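Local coordinates for extracellular solute-binding protein family 1 (Arthrobacter chlorophenolicus, PDB 4R2F) that binds laminaribiose and probably delivers it to a sugar transporter as an extracellular solute-binding protein, at residues P46-A51 with L344-P349; D154-W159 with M275-V280; E338-K343 with P358-D363. All blocks are in the same frame, centred on the assembly; numbering follows the deposited sequence.

In the fold
Contacts 1 and 2 meet at the sugar site, and contact 3 lies farther out on the same side of the chain's centre as contact 1. The centres of contacts 1 and 2 are about 12 Å apart; both touch the chain B glucose, W47 from contact 1 and D154 and R156 from contact 2. Strands 348-349 and 145-161 are neighbours in one sheet, and N346 CB packs 3.3 Å from L278 O. Contact 3, centred about 12 Å from contact 1, is joined to it where helix 337-341 leads into L344-P349. Contacts 2 and 3, with centres about 16 Å and nearest atoms about 4 Å apart, do not touch.

Contact 1 of 3, residues P46-A51 with L344-P349; sequences PWATPA and LMNALP. With BGC (beta-D-glucopyranose), chain B.
W47 O and the backbone N of N346 are bridged by water 1, which accepts from N346 N at 2.8 Å and donates to W47 O. The W47 indole lies with its CE3-CZ3 edge 3.8 Å from O2 of the chain B glucose, near the ring plane, and is set edge-to-face against W77 and W151. A48 CB is 3.2 Å from L344 O and 3.7 Å from OD1 of N346. In this ABC-type solute-binding fold, as in its family, P46-A51 turns from strand 40-44 into helix 50-61, while L344-P349 leads from helix 337-341 into strand 348-349, which pairs with strand 145-161. The N346 amide faces A48 CB while ND2 turns back to M345 O, 3.1 Å away, from above the carbonyl plane. An alanine in place of N346 is likely to open a gap beside A48 CB and leave M345 O without its amide donor. T49, the N-cap of helix 50-61, holds water 2 through OG1; the same water donates to L344 O at 2.6 Å. A51 CB rests 4.1 Å from L344 CD2, while CD1 approaches A51 O; with CG anti to the carbonyl carbon (chi1 -65°), the leucine's end swings toward A51.

Contact 2 of 3, residues D154-W159 with M275-V280; sequences DIRPLW and MLTLGV. With BGC (beta-D-glucopyranose), chain B; BGC (beta-D-glucopyranose), chain C.
D154 OD2 is gripped by three donors: O2 of the chain B glucose and O2 of the chain C glucose, each at 2.6 Å, and R156 NH2. The arginine takes the carboxylate end-on in a salt bridge with two hydrogen bonds, NH1 to OD1 at 2.8 Å and NH2 to OD2, each nitrogen standing above the carboxylate plane. D154 reaches this position with CG anti to the backbone N (chi1 -176°). Water 3 accepts from L278 N and probably donates to OD1, tying the acid to the second segment. R156 bends at chi2; its CD passes 3.1 Å from L276 O and its NH1 comes near the T277 methyl CG2, while M275 CG and SD pack against its CB.

At the end of strand 273-275 the backbones make one antiparallel bridge, the non-hydrogen-bonded pair L158 and M275, with L158 CD2 against M275 CB on one face of the sheet; beyond it the second segment is loop. L276 N donates to P157 O at 2.9 Å in a nearly linear bond (161°). W159 closes the far end. V280 CG2 sits over one face of the indole, toward its rim, a CH-pi contact 3.4 Å from the five-membered ring's centroid, while NE1 makes a weak, bent hydrogen bond to T277 O at 2.8 Å (122°).

All twelve residues are buried, and strand 145-161 carries both the carboxylate and the guanidinium of this part of the laminaribiose pocket. Two sugar hydroxyls donating to one carboxylate oxygen, with an arginine clamped on the same group, would probably stabilise its negative charge and fix its rotation; R156, itself lining the pocket with NH2 near O3 of the chain B glucose, is likely to hold D154 toward both sugar rings, and H207, bonded to its NE, probably steadies the arginine in turn.

Contact 3 of 3, residues E338-K343 with P358-D363; sequences ELWQQK and PEFTAD
Q341 NE2 donates to E359 OE2 at 2.8 Å in the one direct hydrogen bond of the contact, with an N-H...O angle of 157°. The carboxylate oxygen lies close to the amide plane of Q341, yet the nitrogen stands above the carboxylate plane; the two planes are 88° apart. Both side chains bend at chi2 to meet, and the CG of E359 passes 3.5 Å from Q341 O. A second polar link runs through water 4, which accepts from K343 NZ at 3.2 Å and donates to E359 O at 2.7 Å. The extended lysine chain crosses E359 at about a right angle, its CE 4.1 Å from E359 CB.

Apolar packing fills the inner side. W340 CD1 meets F360 CD1 at 4.3 Å, and P349 touches both rings. The indole NE1 is hydrogen-bonded to A347 O, 3.0 Å away in the loop that follows.

K343, with positive phi, ends helix 337-341 in a Schellman motif, and the chain then runs through strand 348-349 and helix 352-355 to helix 358-361. The result is a pair of short helices packed through W340 and F360 over P349 of that strand, with the Q341-E359 and K343 links on the outer side.

Contact 1 of 3, residues P46-A51 with L344-P349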
loop_
_atom_site.group_PDB
_atom_site.type_symbol
_atom_site.label_atom_id
_atom_site.label_comp_id
_atom_site.label_asym_id
_atom_site.label_seq_id
_atom_site.Cartn_x
_atom_site.Cartn_y
_atom_site.Cartn_z
ATOM N N PRO A 46 -9.067 7.568 -1.780
ATOM C CA PRO A 46 -8.882 7.594 -3.213
ATOM C C PRO A 46 -7.904 6.486 -3.554
ATOM O O PRO A 46 -6.689 6.697 -3.583
ATOM C CB PRO A 46 -8.303 9.006 -3.479
ATOM C CG PRO A 46 -8.406 9.734 -2.169
ATOM C CD PRO A 46 -8.297 8.644 -1.144
ATOM N N TRP A 47 -8.438 5.288 -3.714
ATOM C CA TRP A 47 -7.652 4.098 -3.993
ATOM C C TRP A 47 -6.956 4.034 -5.352
ATOM O O TRP A 47 -5.883 3.472 -5.477
ATOM C CB TRP A 47 -8.447 2.836 -3.681
ATOM C CG TRP A 47 -8.617 2.649 -2.208
ATOM C CD1 TRP A 47 -9.746 2.847 -1.481
ATOM C CD2 TRP A 47 -7.607 2.263 -1.277
ATOM N NE1 TRP A 47 -9.506 2.599 -0.161
ATOM C CE2 TRP A 47 -8.199 2.232 -0.011
ATOM C CE3 TRP A 47 -6.260 1.929 -1.397
ATOM C CZ2 TRP A 47 -7.493 1.884 1.127
ATOM C CZ3 TRP A 47 -5.565 1.583 -0.269
ATOM C CH2 TRP A 47 -6.179 1.563 0.976
ATOM N N ALA A 48 -7.606 4.539 -6.386
ATOM C CA ALA A 48 -7.014 4.504 -7.708
ATOM C C ALA A 48 -7.259 5.809 -8.463
ATOM O O ALA A 48 -6.840 6.861 -8.025
ATOM C CB ALA A 48 -7.508 3.286 -8.473
ATOM N N THR A 49 -7.922 5.727 -9.604
ATOM C CA THR A 49 -8.368 6.893 -10.341
ATOM C C THR A 49 -9.651 7.458 -9.759
ATOM O O THR A 49 -10.355 6.795 -9.013
ATOM C CB THR A 49 -8.613 6.579 -11.823
ATOM O OG1 THR A 49 -9.733 5.701 -11.940
ATOM C CG2 THR A 49 -7.398 5.942 -12.437
ATOM N N PRO A 50 -9.960 8.755 -10.197
ATOM C CA PRO A 50 -11.248 9.249 -9.693
ATOM C C PRO A 50 -12.395 8.331 -10.097
ATOM O O PRO A 50 -13.367 8.244 -9.369
ATOM C CB PRO A 50 -11.398 10.605 -10.368
ATOM C CG PRO A 50 -10.025 11.114 -10.436
ATOM C CD PRO A 50 -9.317 9.925 -10.977
ATOM N N ALA A 51 -12.307 7.687 -11.250
ATOM C CA ALA A 51 -13.365 6.755 -11.643
ATOM C C ALA A 51 -13.557 5.602 -10.625
ATOM O O ALA A 51 -14.648 5.071 -10.510
ATOM C CB ALA A 51 -13.088 6.206 -13.031
ATOM N N LEU A 344 -10.826 -1.032 -12.404
ATOM C CA LEU A 344 -10.683 0.237 -11.698
ATOM C C LEU A 344 -9.715 0.161 -10.502
ATOM O O LEU A 344 -9.417 1.186 -9.904
ATOM C CB LEU A 344 -12.057 0.670 -11.189
ATOM C CG LEU A 344 -13.061 0.987 -12.287
ATOM C CD1 LEU A 344 -14.417 1.292 -11.671
ATOM C CD2 LEU A 344 -12.549 2.159 -13.129
ATOM N N MET A 345 -9.237 -1.037 -10.166
ATOM C CA MET A 345 -8.370 -1.242 -8.998
ATOM C C MET A 345 -6.871 -1.217 -9.289
ATOM O O MET A 345 -6.397 -1.624 -10.370
ATOM C CB MET A 345 -8.723 -2.557 -8.316
ATOM C CG MET A 345 -10.105 -2.595 -7.670
ATOM S SD MET A 345 -10.337 -1.404 -6.351
ATOM C CE MET A 345 -9.028 -1.900 -5.250
ATOM N N ASN A 346 -6.124 -0.693 -8.317
ATOM C CA ASN A 346 -4.663 -0.700 -8.344
ATOM C C ASN A 346 -4.111 -1.628 -7.236
ATOM O O ASN A 346 -3.104 -1.322 -6.589
ATOM C CB ASN A 346 -4.118 0.703 -8.144
ATOM C CG ASN A 346 -4.284 1.580 -9.362
ATOM O OD1 ASN A 346 -3.956 2.756 -9.308
ATOM N ND2 ASN A 346 -4.795 1.022 -10.456
ATOM N N ALA A 347 -4.772 -2.769 -7.067
ATOM C CA ALA A 347 -4.421 -3.745 -6.037
ATOM C C ALA A 347 -4.892 -5.126 -6.441
ATOM O O ALA A 347 -5.706 -5.263 -7.347
ATOM C CB ALA A 347 -5.044 -3.352 -4.709
ATOM N N LEU A 348 -4.364 -6.138 -5.761
ATOM C CA LEU A 348 -4.778 -7.517 -5.959
ATOM C C LEU A 348 -6.077 -7.766 -5.213
ATOM O O LEU A 348 -6.313 -7.156 -4.183
ATOM C CB LEU A 348 -3.694 -8.467 -5.454
ATOM C CG LEU A 348 -2.402 -8.524 -6.262
ATOM C CD1 LEU A 348 -1.304 -9.156 -5.440
ATOM C CD2 LEU A 348 -2.579 -9.294 -7.546
ATOM N N PRO A 349 -6.933 -8.660 -5.727
ATOM C CA PRO A 349 -8.103 -9.103 -4.945
ATOM C C PRO A 349 -7.740 -10.080 -3.835
ATOM O O PRO A 349 -6.637 -10.618 -3.820
ATOM C CB PRO A 349 -8.995 -9.795 -5.986
ATOM C CG PRO A 349 -8.083 -10.175 -7.093
ATOM C CD PRO A 349 -6.921 -9.224 -7.090
HETATM C C2 BGC B . -1.901 3.405 -2.589
HETATM C C3 BGC B . -1.808 3.859 -1.124
HETATM C C4 BGC B . -1.032 5.182 -1.058
HETATM C C5 BGC B . -1.653 6.220 -2.030
HETATM C C6 BGC B . -0.976 7.595 -1.966
HETATM C C1 BGC B . -2.452 4.547 -3.463
HETATM O O1 BGC B . -2.463 4.175 -4.841
HETATM O O2 BGC B . -2.729 2.232 -2.674
HETATM O O3 BGC B . -1.220 2.779 -0.351
HETATM O O4 BGC B . -1.012 5.768 0.250
HETATM O O5 BGC B . -1.575 5.684 -3.323
HETATM O O6 BGC B . 0.430 7.454 -2.180
HETATM O O HOH W 1 -6.365 0.249 -5.677
HETATM O O HOH W 2 -9.040 3.335 -11.306
#

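Contact 2 of 3, residues D154-W159 with M275-V280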
loop_
_atom_site.group_PDB
_atom_site.type_symbol
_atom_site.label_atom_id
_atom_site.label_comp_id
_atom_site.label_asym_id
_atom_site.label_seq_id
_atom_site.Cartn_x
_atom_site.Cartn_y
_atom_site.Cartn_z
ATOM N N ASP A 154 -2.478 -4.643 -1.504
ATOM C CA ASP A 154 -1.847 -3.571 -2.268
ATOM C C ASP A 154 -0.367 -3.869 -2.273
ATOM O O ASP A 154 0.327 -3.639 -1.292
ATOM C CB ASP A 154 -2.165 -2.224 -1.633
ATOM C CG ASP A 154 -1.614 -1.032 -2.421
ATOM O OD1 ASP A 154 -1.219 -1.177 -3.596
ATOM O OD2 ASP A 154 -1.557 0.060 -1.829
ATOM N N ILE A 155 0.090 -4.390 -3.396
ATOM C CA ILE A 155 1.454 -4.840 -3.607
ATOM C C ILE A 155 2.249 -3.792 -4.406
ATOM O O ILE A 155 1.655 -2.952 -5.074
ATOM C CB ILE A 155 1.437 -6.208 -4.352
ATOM C CG1 ILE A 155 2.771 -6.951 -4.196
ATOM C CG2 ILE A 155 1.063 -6.047 -5.811
ATOM C CD1 ILE A 155 2.659 -8.442 -4.411
ATOM N N ARG A 156 3.574 -3.859 -4.321
ATOM C CA ARG A 156 4.494 -2.826 -4.819
ATOM C C ARG A 156 5.427 -3.365 -5.906
ATOM O O ARG A 156 6.585 -3.693 -5.644
ATOM C CB ARG A 156 5.313 -2.246 -3.657
ATOM C CG ARG A 156 4.477 -1.397 -2.708
ATOM C CD ARG A 156 4.249 0.003 -3.274
ATOM N NE ARG A 156 3.201 0.712 -2.545
ATOM C CZ ARG A 156 1.902 0.493 -2.678
ATOM N NH1 ARG A 156 1.446 -0.346 -3.595
ATOM N NH2 ARG A 156 1.042 1.183 -1.945
ATOM N N PRO A 157 4.920 -3.454 -7.146
ATOM C CA PRO A 157 5.759 -3.966 -8.201
ATOM C C PRO A 157 6.699 -2.902 -8.741
ATOM O O PRO A 157 6.451 -1.708 -8.607
ATOM C CB PRO A 157 4.759 -4.396 -9.295
ATOM C CG PRO A 157 3.392 -4.079 -8.766
ATOM C CD PRO A 157 3.580 -3.108 -7.635
ATOM N N LEU A 158 7.764 -3.370 -9.366
ATOM C CA LEU A 158 8.632 -2.530 -10.158
ATOM C C LEU A 158 8.096 -2.526 -11.593
ATOM O O LEU A 158 7.531 -3.530 -12.058
ATOM C CB LEU A 158 10.055 -3.050 -10.095
ATOM C CG LEU A 158 10.704 -2.950 -8.707
ATOM C CD1 LEU A 158 11.928 -3.838 -8.616
ATOM C CD2 LEU A 158 11.086 -1.520 -8.376
ATOM N N TRP A 159 8.202 -1.375 -12.239
ATOM C CA TRP A 159 7.703 -1.158 -13.594
ATOM C C TRP A 159 8.794 -0.511 -14.398
ATOM O O TRP A 159 9.668 0.147 -13.822
ATOM C CB TRP A 159 6.483 -0.210 -13.596
ATOM C CG TRP A 159 5.280 -0.793 -12.963
ATOM C CD1 TRP A 159 5.028 -0.866 -11.640
ATOM C CD2 TRP A 159 4.165 -1.421 -13.623
ATOM N NE1 TRP A 159 3.832 -1.497 -11.422
ATOM C CE2 TRP A 159 3.280 -1.846 -12.622
ATOM C CE3 TRP A 159 3.828 -1.646 -14.961
ATOM C CZ2 TRP A 159 2.073 -2.496 -12.907
ATOM C CZ3 TRP A 159 2.637 -2.294 -15.246
ATOM C CH2 TRP A 159 1.767 -2.702 -14.224
ATOM N N MET A 275 9.130 1.854 -8.450
ATOM C CA MET A 275 8.216 1.042 -7.669
ATOM C C MET A 275 6.886 1.759 -7.615
ATOM O O MET A 275 6.827 2.919 -7.270
ATOM C CB MET A 275 8.762 0.853 -6.245
ATOM C CG MET A 275 7.892 0.043 -5.292
ATOM S SD MET A 275 8.222 0.287 -3.534
ATOM C CE MET A 275 7.636 1.947 -3.324
ATOM N N LEU A 276 5.822 1.077 -7.999
ATOM C CA LEU A 276 4.497 1.646 -7.856
ATOM C C LEU A 276 3.454 0.627 -7.383
ATOM O O LEU A 276 3.591 0.038 -6.326
ATOM C CB LEU A 276 4.074 2.387 -9.127
ATOM C CG LEU A 276 3.031 3.494 -8.964
ATOM C CD1 LEU A 276 3.189 4.208 -7.639
ATOM C CD2 LEU A 276 3.058 4.482 -10.112
ATOM N N THR A 277 2.421 0.431 -8.186
ATOM C CA THR A 277 1.280 -0.381 -7.817
ATOM C C THR A 277 0.877 -1.286 -8.953
ATOM O O THR A 277 1.363 -1.161 -10.055
ATOM C CB THR A 277 0.051 0.477 -7.484
ATOM O OG1 THR A 277 -0.457 1.068 -8.680
ATOM C CG2 THR A 277 0.397 1.556 -6.491
ATOM N N LEU A 278 -0.015 -2.215 -8.666
ATOM C CA LEU A 278 -0.666 -2.960 -9.719
ATOM C C LEU A 278 -1.484 -1.990 -10.570
ATOM O O LEU A 278 -2.045 -1.038 -10.055
ATOM C CB LEU A 278 -1.575 -4.020 -9.118
ATOM C CG LEU A 278 -2.336 -4.892 -10.105
ATOM C CD1 LEU A 278 -2.636 -6.247 -9.509
ATOM C CD2 LEU A 278 -3.609 -4.209 -10.562
ATOM N N GLY A 279 -1.520 -2.228 -11.875
ATOM C CA GLY A 279 -2.361 -1.457 -12.812
ATOM C C GLY A 279 -1.854 -0.087 -13.179
ATOM O O GLY A 279 -2.634 0.791 -13.492
ATOM N N VAL A 280 -0.542 0.100 -13.191
ATOM C CA VAL A 280 0.003 1.409 -13.498
ATOM C C VAL A 280 -0.463 2.007 -14.845
ATOM O O VAL A 280 -0.814 3.173 -14.877
ATOM C CB VAL A 280 1.551 1.398 -13.442
ATOM C CG1 VAL A 280 2.154 2.643 -14.090
ATOM C CG2 VAL A 280 2.046 1.263 -12.006
HETATM C C2 BGC B . -1.901 3.405 -2.589
HETATM C C3 BGC B . -1.808 3.859 -1.124
HETATM C C4 BGC B . -1.032 5.182 -1.058
HETATM C C5 BGC B . -1.653 6.220 -2.030
HETATM C C6 BGC B . -0.976 7.595 -1.966
HETATM C C1 BGC B . -2.452 4.547 -3.463
HETATM O O1 BGC B . -2.463 4.175 -4.841
HETATM O O2 BGC B . -2.729 2.232 -2.674
HETATM O O3 BGC B . -1.220 2.779 -0.351
HETATM O O4 BGC B . -1.012 5.768 0.250
HETATM O O5 BGC B . -1.575 5.684 -3.323
HETATM O O6 BGC B . 0.430 7.454 -2.180
HETATM C C2 BGC C . -1.599 1.288 1.464
HETATM C C3 BGC C . -2.164 1.289 2.885
HETATM C C4 BGC C . -1.340 2.214 3.769
HETATM C C5 BGC C . -1.271 3.604 3.151
HETATM C C6 BGC C . -0.348 4.540 3.942
HETATM C C1 BGC C . -1.682 2.726 0.980
HETATM O O2 BGC C . -2.342 0.421 0.616
HETATM O O3 BGC C . -2.161 -0.032 3.423
HETATM O O4 BGC C . -1.966 2.348 5.039
HETATM O O5 BGC C . -0.811 3.524 1.797
HETATM O O6 BGC C . 1.024 4.086 3.944
HETATM O O HOH W 3 -1.105 -2.825 -5.946
#

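Contact 3 of 3, residues E338-K343 with P358-D363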
loop_
_atom_site.group_PDB
_atom_site.type_symbol
_atom_site.label_atom_id
_atom_site.label_comp_id
_atom_site.label_asym_id
_atom_site.label_seq_id
_atom_site.Cartn_x
_atom_site.Cartn_y
_atom_site.Cartn_z
ATOM N N GLU A 338 -17.119 -6.278 -9.130
ATOM C CA GLU A 338 -17.392 -5.304 -10.202
ATOM C C GLU A 338 -16.245 -4.336 -10.409
ATOM O O GLU A 338 -16.039 -3.858 -11.522
ATOM C CB GLU A 338 -18.663 -4.495 -9.902
ATOM C CG GLU A 338 -19.939 -5.333 -9.955
ATOM C CD GLU A 338 -21.133 -4.677 -9.279
ATOM O OE1 GLU A 338 -21.115 -3.442 -9.035
ATOM O OE2 GLU A 338 -22.101 -5.416 -8.996
ATOM N N LEU A 339 -15.502 -4.031 -9.341
ATOM C CA LEU A 339 -14.419 -3.062 -9.432
ATOM C C LEU A 339 -13.245 -3.615 -10.225
ATOM O O LEU A 339 -12.603 -2.885 -10.986
ATOM C CB LEU A 339 -13.972 -2.620 -8.037
ATOM C CG LEU A 339 -15.046 -1.914 -7.203
ATOM C CD1 LEU A 339 -14.612 -1.807 -5.743
ATOM C CD2 LEU A 339 -15.398 -0.539 -7.768
ATOM N N TRP A 340 -12.966 -4.904 -10.039
ATOM C CA TRP A 340 -11.944 -5.573 -10.840
ATOM C C TRP A 340 -12.451 -5.882 -12.241
ATOM O O TRP A 340 -11.660 -5.890 -13.180
ATOM C CB TRP A 340 -11.457 -6.857 -10.170
ATOM C CG TRP A 340 -10.409 -6.595 -9.151
ATOM C CD1 TRP A 340 -9.053 -6.553 -9.355
ATOM C CD2 TRP A 340 -10.617 -6.298 -7.766
ATOM N NE1 TRP A 340 -8.407 -6.265 -8.179
ATOM C CE2 TRP A 340 -9.333 -6.116 -7.181
ATOM C CE3 TRP A 340 -11.753 -6.175 -6.958
ATOM C CZ2 TRP A 340 -9.164 -5.803 -5.830
ATOM C CZ3 TRP A 340 -11.586 -5.880 -5.606
ATOM C CH2 TRP A 340 -10.300 -5.676 -5.061
ATOM N N GLN A 341 -13.752 -6.145 -12.375
ATOM C CA GLN A 341 -14.363 -6.371 -13.701
ATOM C C GLN A 341 -14.209 -5.142 -14.583
ATOM O O GLN A 341 -13.841 -5.262 -15.740
ATOM C CB GLN A 341 -15.833 -6.802 -13.562
ATOM C CG GLN A 341 -16.453 -7.459 -14.806
ATOM C CD GLN A 341 -16.826 -6.437 -15.865
ATOM O OE1 GLN A 341 -17.335 -5.350 -15.567
ATOM N NE2 GLN A 341 -16.545 -6.769 -17.108
ATOM N N GLN A 342 -14.427 -3.960 -14.011
ATOM C CA GLN A 342 -14.235 -2.690 -14.723
ATOM C C GLN A 342 -12.789 -2.204 -14.721
ATOM O O GLN A 342 -12.492 -1.161 -15.283
ATOM C CB GLN A 342 -15.150 -1.607 -14.118
ATOM C CG GLN A 342 -16.644 -1.883 -14.320
ATOM C CD GLN A 342 -17.512 -1.119 -13.317
ATOM O OE1 GLN A 342 -17.536 0.109 -13.302
ATOM N NE2 GLN A 342 -18.207 -1.847 -12.466
ATOM N N LYS A 343 -11.885 -2.959 -14.089
ATOM C CA LYS A 343 -10.451 -2.653 -14.132
ATOM C C LYS A 343 -10.145 -1.307 -13.509
ATOM O O LYS A 343 -9.328 -0.532 -14.016
ATOM C CB LYS A 343 -9.923 -2.683 -15.562
ATOM C CG LYS A 343 -10.205 -3.984 -16.284
ATOM C CD LYS A 343 -9.630 -3.932 -17.691
ATOM C CE LYS A 343 -9.911 -5.214 -18.451
ATOM N NZ LYS A 343 -9.283 -5.126 -19.795
ATOM N N PRO A 358 -11.704 -13.449 -16.099
ATOM C CA PRO A 358 -11.055 -13.201 -17.376
ATOM C C PRO A 358 -10.348 -11.854 -17.478
ATOM O O PRO A 358 -9.251 -11.761 -18.030
ATOM C CB PRO A 358 -12.220 -13.257 -18.360
ATOM C CG PRO A 358 -13.150 -14.259 -17.751
ATOM C CD PRO A 358 -13.021 -14.096 -16.262
ATOM N N GLU A 359 -10.987 -10.816 -16.969
ATOM C CA GLU A 359 -10.452 -9.456 -17.027
ATOM C C GLU A 359 -9.127 -9.329 -16.271
ATOM O O GLU A 359 -8.293 -8.532 -16.646
ATOM C CB GLU A 359 -11.476 -8.454 -16.457
ATOM C CG GLU A 359 -12.646 -8.123 -17.395
ATOM C CD GLU A 359 -13.817 -9.100 -17.305
ATOM O OE1 GLU A 359 -13.723 -10.145 -16.630
ATOM O OE2 GLU A 359 -14.868 -8.823 -17.915
ATOM N N PHE A 360 -8.982 -10.093 -15.187
ATOM C CA PHE A 360 -7.767 -10.115 -14.385
ATOM C C PHE A 360 -6.620 -10.924 -15.021
ATOM O O PHE A 360 -5.524 -10.428 -15.190
ATOM C CB PHE A 360 -8.089 -10.724 -13.005
ATOM C CG PHE A 360 -6.957 -10.610 -12.036
ATOM C CD1 PHE A 360 -6.665 -9.382 -11.459
ATOM C CD2 PHE A 360 -6.145 -11.705 -11.749
ATOM C CE1 PHE A 360 -5.598 -9.248 -10.586
ATOM C CE2 PHE A 360 -5.087 -11.582 -10.858
ATOM C CZ PHE A 360 -4.811 -10.343 -10.287
ATOM N N THR A 361 -6.856 -12.191 -15.319
ATOM C CA THR A 361 -5.782 -13.060 -15.819
ATOM C C THR A 361 -5.352 -12.747 -17.256
ATOM O O THR A 361 -4.256 -13.120 -17.653
ATOM C CB THR A 361 -6.131 -14.560 -15.753
ATOM O OG1 THR A 361 -7.273 -14.818 -16.563
ATOM C CG2 THR A 361 -6.409 -14.996 -14.329
ATOM N N ALA A 362 -6.162 -12.038 -18.038
ATOM C CA ALA A 362 -5.762 -11.809 -19.437
ATOM C C ALA A 362 -4.682 -10.731 -19.560
ATOM O O ALA A 362 -4.049 -10.595 -20.625
ATOM C CB ALA A 362 -6.961 -11.437 -20.283
ATOM N N ASP A 363 -4.513 -9.952 -18.491
ATOM C CA ASP A 363 -3.486 -8.908 -18.401
ATOM C C ASP A 363 -2.190 -9.516 -17.864
ATOM O O ASP A 363 -2.106 -9.867 -16.679
ATOM C CB ASP A 363 -3.984 -7.775 -17.499
ATOM C CG ASP A 363 -3.003 -6.621 -17.385
ATOM O OD1 ASP A 363 -1.824 -6.771 -17.805
ATOM O OD2 ASP A 363 -3.425 -5.548 -16.866
HETATM O O HOH W 4 -7.574 -7.758 -19.138
#